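Local structure of protein-glutamate methylesterase/protein-glutamine glutaminase (Thermotoga maritima, 3SFT) at residues V5-G18 with I122-M135. The protein probably removes methyl groups from specific methylglutamate residues of chemoreceptors and deamidates specific glutamines to glutamate, through its C-terminal methylesterase domain, the part in this structure. Residues are numbered along the deposited sequence; the frame is centred on the assembly and turned at random.
Sequences VSGKIVVIGSSTGG and IYKSKTIAVILTGM
Strands I9-S14 and T127-I131 run parallel at the centre of the seven-stranded sheet of the CheB methylesterase domain, a modified doubly wound α/β fold. Backbone hydrogen bonds alternate between the two segments from I9 N to K126 O onward; that from L132 N to G13 O is 2.8 Å long with an N-H...O angle of 165°. On one face of the sheet, V10 CG1 meets V130 CG2 at 3.9 Å, I12 CG1 lies alongside V130 CB, and I12 CG2 abuts L132 CD1 at 3.5 Å; helix 185-192 covers I128, V130 and L132 here. On the other face, I9 lies across the Y123 ring: CG2, set between backbone N and carbonyl carbon (I9 CG1 being anti to N, chi1 -167°), makes a CH-pi contact 3.7 Å from the centroid. V5 crosses Y123 at about a right angle, V5 CG1 3.7 Å from Y123 CE1, while G7 O sits at the ring edge. Beyond the C-terminal strand ends lies the predicted active-site serine, S15, beside H42. S15 N donates a hydrogen bond to T133 O, and T133 OG1, anti to its own N (chi1 173°), donates to T16 O at 2.7 Å and accepts from V162 N and V163 N. One water joins S15 OG, at 2.6 Å from the water oxygen, to M135 O.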
loop_
_atom_site.group_PDB
_atom_site.type_symbol
_atom_site.label_atom_id
_atom_site.label_comp_id
_atom_site.label_asym_id
_atom_site.label_seq_id
_atom_site.Cartn_x
_atom_site.Cartn_y
_atom_site.Cartn_z
ATOM N N VAL A 5 -7.721 16.319 -8.612
ATOM C CA VAL A 5 -6.507 15.540 -8.210
ATOM C C VAL A 5 -5.799 15.004 -9.449
ATOM O O VAL A 5 -6.444 14.501 -10.371
ATOM C CB VAL A 5 -6.875 14.352 -7.289
ATOM C CG1 VAL A 5 -5.619 13.594 -6.871
ATOM C CG2 VAL A 5 -7.635 14.848 -6.068
ATOM N N SER A 6 -4.473 15.120 -9.465
ATOM C CA SER A 6 -3.671 14.647 -10.589
ATOM C C SER A 6 -2.744 13.492 -10.201
ATOM O O SER A 6 -2.495 13.245 -9.017
ATOM C CB SER A 6 -2.837 15.797 -11.167
ATOM O OG SER A 6 -1.881 16.267 -10.228
ATOM N N GLY A 7 -2.233 12.801 -11.215
ATOM C CA GLY A 7 -1.324 11.694 -10.990
ATOM C C GLY A 7 -1.932 10.421 -10.427
ATOM O O GLY A 7 -3.137 10.326 -10.179
ATOM N N LYS A 8 -1.066 9.441 -10.212
ATOM C CA LYS A 8 -1.468 8.151 -9.684
ATOM C C LYS A 8 -1.086 8.003 -8.217
ATOM O O LYS A 8 -0.516 8.916 -7.615
ATOM C CB LYS A 8 -0.811 7.041 -10.506
ATOM C CG LYS A 8 -1.075 7.170 -11.995
ATOM C CD LYS A 8 -0.615 5.954 -12.766
ATOM C CE LYS A 8 -0.948 6.107 -14.244
ATOM N NZ LYS A 8 -0.680 4.863 -15.018
ATOM N N ILE A 9 -1.442 6.860 -7.641
ATOM C CA ILE A 9 -1.116 6.548 -6.257
ATOM C C ILE A 9 -0.867 5.048 -6.133
ATOM O O ILE A 9 -1.462 4.241 -6.851
ATOM C CB ILE A 9 -2.244 6.967 -5.277
ATOM C CG1 ILE A 9 -1.722 6.924 -3.836
ATOM C CG2 ILE A 9 -3.473 6.067 -5.445
ATOM C CD1 ILE A 9 -2.742 7.345 -2.805
ATOM N N VAL A 10 0.062 4.688 -5.261
ATOM C CA VAL A 10 0.380 3.294 -5.027
ATOM C C VAL A 10 0.047 2.977 -3.572
ATOM O O VAL A 10 0.513 3.647 -2.658
ATOM C CB VAL A 10 1.871 2.997 -5.298
ATOM C CG1 VAL A 10 2.164 1.516 -5.064
ATOM C CG2 VAL A 10 2.237 3.393 -6.724
ATOM N N VAL A 11 -0.827 2.002 -3.374
ATOM C CA VAL A 11 -1.216 1.587 -2.040
ATOM C C VAL A 11 -0.757 0.141 -1.897
ATOM O O VAL A 11 -1.146 -0.725 -2.682
ATOM C CB VAL A 11 -2.741 1.690 -1.835
ATOM C CG1 VAL A 11 -3.120 1.211 -0.441
ATOM C CG2 VAL A 11 -3.206 3.130 -2.045
ATOM N N ILE A 12 0.112 -0.088 -0.917
ATOM C CA ILE A 12 0.677 -1.403 -0.654
ATOM C C ILE A 12 0.151 -1.978 0.647
ATOM O O ILE A 12 0.110 -1.286 1.668
ATOM C CB ILE A 12 2.217 -1.332 -0.529
ATOM C CG1 ILE A 12 2.820 -0.623 -1.747
ATOM C CG2 ILE A 12 2.793 -2.734 -0.359
ATOM C CD1 ILE A 12 4.346 -0.626 -1.786
ATOM N N GLY A 13 -0.237 -3.249 0.598
ATOM C CA GLY A 13 -0.739 -3.941 1.771
ATOM C C GLY A 13 0.170 -5.121 2.052
ATOM O O GLY A 13 0.504 -5.883 1.145
ATOM N N SER A 14 0.566 -5.283 3.309
ATOM C CA SER A 14 1.464 -6.363 3.688
ATOM C C SER A 14 1.286 -6.797 5.137
ATOM O O SER A 14 0.781 -6.043 5.970
ATOM C CB SER A 14 2.911 -5.922 3.470
ATOM O OG SER A 14 3.159 -4.676 4.109
ATOM N N SER A 15 1.729 -8.016 5.434
ATOM C CA SER A 15 1.648 -8.547 6.778
ATOM C C SER A 15 2.899 -9.370 7.108
ATOM O O SER A 15 3.987 -8.814 7.208
ATOM C CB SER A 15 0.374 -9.373 6.958
ATOM O OG SER A 15 0.122 -9.598 8.332
ATOM N N THR A 16 2.746 -10.684 7.273
ATOM C CA THR A 16 3.864 -11.567 7.601
ATOM C C THR A 16 4.966 -11.483 6.543
ATOM O O THR A 16 4.720 -11.694 5.357
ATOM C CB THR A 16 3.388 -13.026 7.742
ATOM O OG1 THR A 16 2.254 -13.073 8.617
ATOM C CG2 THR A 16 4.489 -13.891 8.320
ATOM N N GLY A 17 6.178 -11.160 6.982
ATOM C CA GLY A 17 7.291 -11.029 6.052
ATOM C C GLY A 17 7.227 -9.741 5.240
ATOM O O GLY A 17 8.042 -9.529 4.331
ATOM N N GLY A 18 6.277 -8.870 5.585
ATOM C CA GLY A 18 6.112 -7.605 4.883
ATOM C C GLY A 18 7.391 -6.801 4.729
ATOM O O GLY A 18 7.767 -6.459 3.607
ATOM N N ILE A 122 -11.090 7.988 -4.955
ATOM C CA ILE A 122 -10.488 9.271 -5.310
ATOM C C ILE A 122 -9.693 9.216 -6.610
ATOM O O ILE A 122 -9.921 10.016 -7.516
ATOM C CB ILE A 122 -9.536 9.777 -4.196
ATOM C CG1 ILE A 122 -10.311 10.028 -2.900
ATOM C CG2 ILE A 122 -8.828 11.049 -4.641
ATOM C CD1 ILE A 122 -9.428 10.449 -1.741
ATOM N N TYR A 123 -8.745 8.285 -6.683
ATOM C CA TYR A 123 -7.889 8.142 -7.854
ATOM C C TYR A 123 -8.465 7.310 -9.001
ATOM O O TYR A 123 -7.986 7.397 -10.132
ATOM C CB TYR A 123 -6.522 7.598 -7.434
ATOM C CG TYR A 123 -5.718 8.562 -6.586
ATOM C CD1 TYR A 123 -4.740 9.376 -7.158
ATOM C CD2 TYR A 123 -5.933 8.658 -5.213
ATOM C CE1 TYR A 123 -3.994 10.266 -6.379
ATOM C CE2 TYR A 123 -5.195 9.540 -4.428
ATOM C CZ TYR A 123 -4.231 10.338 -5.015
ATOM O OH TYR A 123 -3.504 11.206 -4.236
ATOM N N LYS A 124 -9.474 6.500 -8.707
ATOM C CA LYS A 124 -10.117 5.650 -9.711
ATOM C C LYS A 124 -9.153 4.850 -10.598
ATOM O O LYS A 124 -8.324 4.103 -10.082
ATOM C CB LYS A 124 -11.110 6.469 -10.547
ATOM C CG LYS A 124 -12.291 6.984 -9.732
ATOM C CD LYS A 124 -13.337 7.648 -10.614
ATOM C CE LYS A 124 -14.556 8.085 -9.805
ATOM N NZ LYS A 124 -14.225 9.188 -8.859
ATOM N N SER A 125 -9.231 5.027 -11.918
ATOM C CA SER A 125 -8.361 4.285 -12.835
ATOM C C SER A 125 -6.867 4.538 -12.622
ATOM O O SER A 125 -6.034 3.765 -13.088
ATOM C CB SER A 125 -8.738 4.549 -14.299
ATOM O OG SER A 125 -8.338 5.841 -14.722
ATOM N N LYS A 126 -6.532 5.608 -11.904
ATOM C CA LYS A 126 -5.136 5.940 -11.631
ATOM C C LYS A 126 -4.626 5.305 -10.326
ATOM O O LYS A 126 -3.539 5.636 -9.845
ATOM C CB LYS A 126 -4.949 7.466 -11.592
ATOM C CG LYS A 126 -5.298 8.178 -12.900
ATOM C CD LYS A 126 -4.563 7.559 -14.087
ATOM C CE LYS A 126 -4.948 8.231 -15.400
ATOM N NZ LYS A 126 -4.487 9.654 -15.467
ATOM N N THR A 127 -5.420 4.398 -9.759
ATOM C CA THR A 127 -5.054 3.713 -8.521
ATOM C C THR A 127 -4.266 2.446 -8.830
ATOM O O THR A 127 -4.626 1.679 -9.723
ATOM C CB THR A 127 -6.301 3.299 -7.700
ATOM O OG1 THR A 127 -7.174 4.423 -7.553
ATOM C CG2 THR A 127 -5.896 2.796 -6.308
ATOM N N ILE A 128 -3.176 2.246 -8.101
ATOM C CA ILE A 128 -2.349 1.060 -8.258
ATOM C C ILE A 128 -2.273 0.380 -6.891
ATOM O O ILE A 128 -1.862 1.006 -5.914
ATOM C CB ILE A 128 -0.915 1.412 -8.724
ATOM C CG1 ILE A 128 -0.939 2.024 -10.129
ATOM C CG2 ILE A 128 -0.042 0.158 -8.728
ATOM C CD1 ILE A 128 0.448 2.454 -10.642
ATOM N N ALA A 129 -2.722 -0.872 -6.816
ATOM C CA ALA A 129 -2.691 -1.631 -5.565
ATOM C C ALA A 129 -1.622 -2.713 -5.633
ATOM O O ALA A 129 -1.450 -3.361 -6.665
ATOM C CB ALA A 129 -4.054 -2.266 -5.283
ATOM N N VAL A 130 -0.900 -2.892 -4.531
ATOM C CA VAL A 130 0.148 -3.901 -4.445
ATOM C C VAL A 130 -0.096 -4.720 -3.182
ATOM O O VAL A 130 0.000 -4.204 -2.074
ATOM C CB VAL A 130 1.565 -3.260 -4.368
ATOM C CG1 VAL A 130 2.630 -4.348 -4.390
ATOM C CG2 VAL A 130 1.782 -2.303 -5.529
ATOM N N ILE A 131 -0.432 -5.992 -3.354
ATOM C CA ILE A 131 -0.698 -6.855 -2.214
ATOM C C ILE A 131 0.456 -7.822 -2.036
ATOM O O ILE A 131 0.683 -8.712 -2.856
ATOM C CB ILE A 131 -2.032 -7.610 -2.388
ATOM C CG1 ILE A 131 -3.155 -6.606 -2.663
ATOM C CG2 ILE A 131 -2.343 -8.445 -1.155
ATOM C CD1 ILE A 131 -3.297 -5.532 -1.600
ATOM N N LEU A 132 1.186 -7.626 -0.947
ATOM C CA LEU A 132 2.353 -8.432 -0.628
ATOM C C LEU A 132 2.072 -9.582 0.327
ATOM O O LEU A 132 0.947 -9.766 0.800
ATOM C CB LEU A 132 3.437 -7.535 -0.018
ATOM C CG LEU A 132 3.816 -6.290 -0.826
ATOM C CD1 LEU A 132 4.936 -5.532 -0.109
ATOM C CD2 LEU A 132 4.255 -6.701 -2.225
ATOM N N THR A 133 3.143 -10.325 0.601
ATOM C CA THR A 133 3.193 -11.465 1.506
ATOM C C THR A 133 2.415 -11.203 2.788
ATOM O O THR A 133 2.394 -10.074 3.284
ATOM C CB THR A 133 4.675 -11.752 1.884
ATOM O OG1 THR A 133 4.745 -12.767 2.890
ATOM C CG2 THR A 133 5.350 -10.480 2.400
ATOM N N GLY A 134 1.786 -12.251 3.320
ATOM C CA GLY A 134 1.022 -12.115 4.548
ATOM C C GLY A 134 -0.106 -13.117 4.699
ATOM O O GLY A 134 -0.549 -13.728 3.724
ATOM N N MET A 135 -0.561 -13.299 5.934
ATOM C CA MET A 135 -1.661 -14.210 6.228
ATOM C C MET A 135 -2.985 -13.490 6.062
ATOM O O MET A 135 -3.057 -12.269 6.183
ATOM C CB MET A 135 -1.593 -14.716 7.669
ATOM C CG MET A 135 -0.634 -15.843 7.927
ATOM S SD MET A 135 -0.736 -16.483 9.624
ATOM C CE MET A 135 0.265 -17.860 9.368
HETATM O O HOH W 1 -2.261 -10.688 8.519
#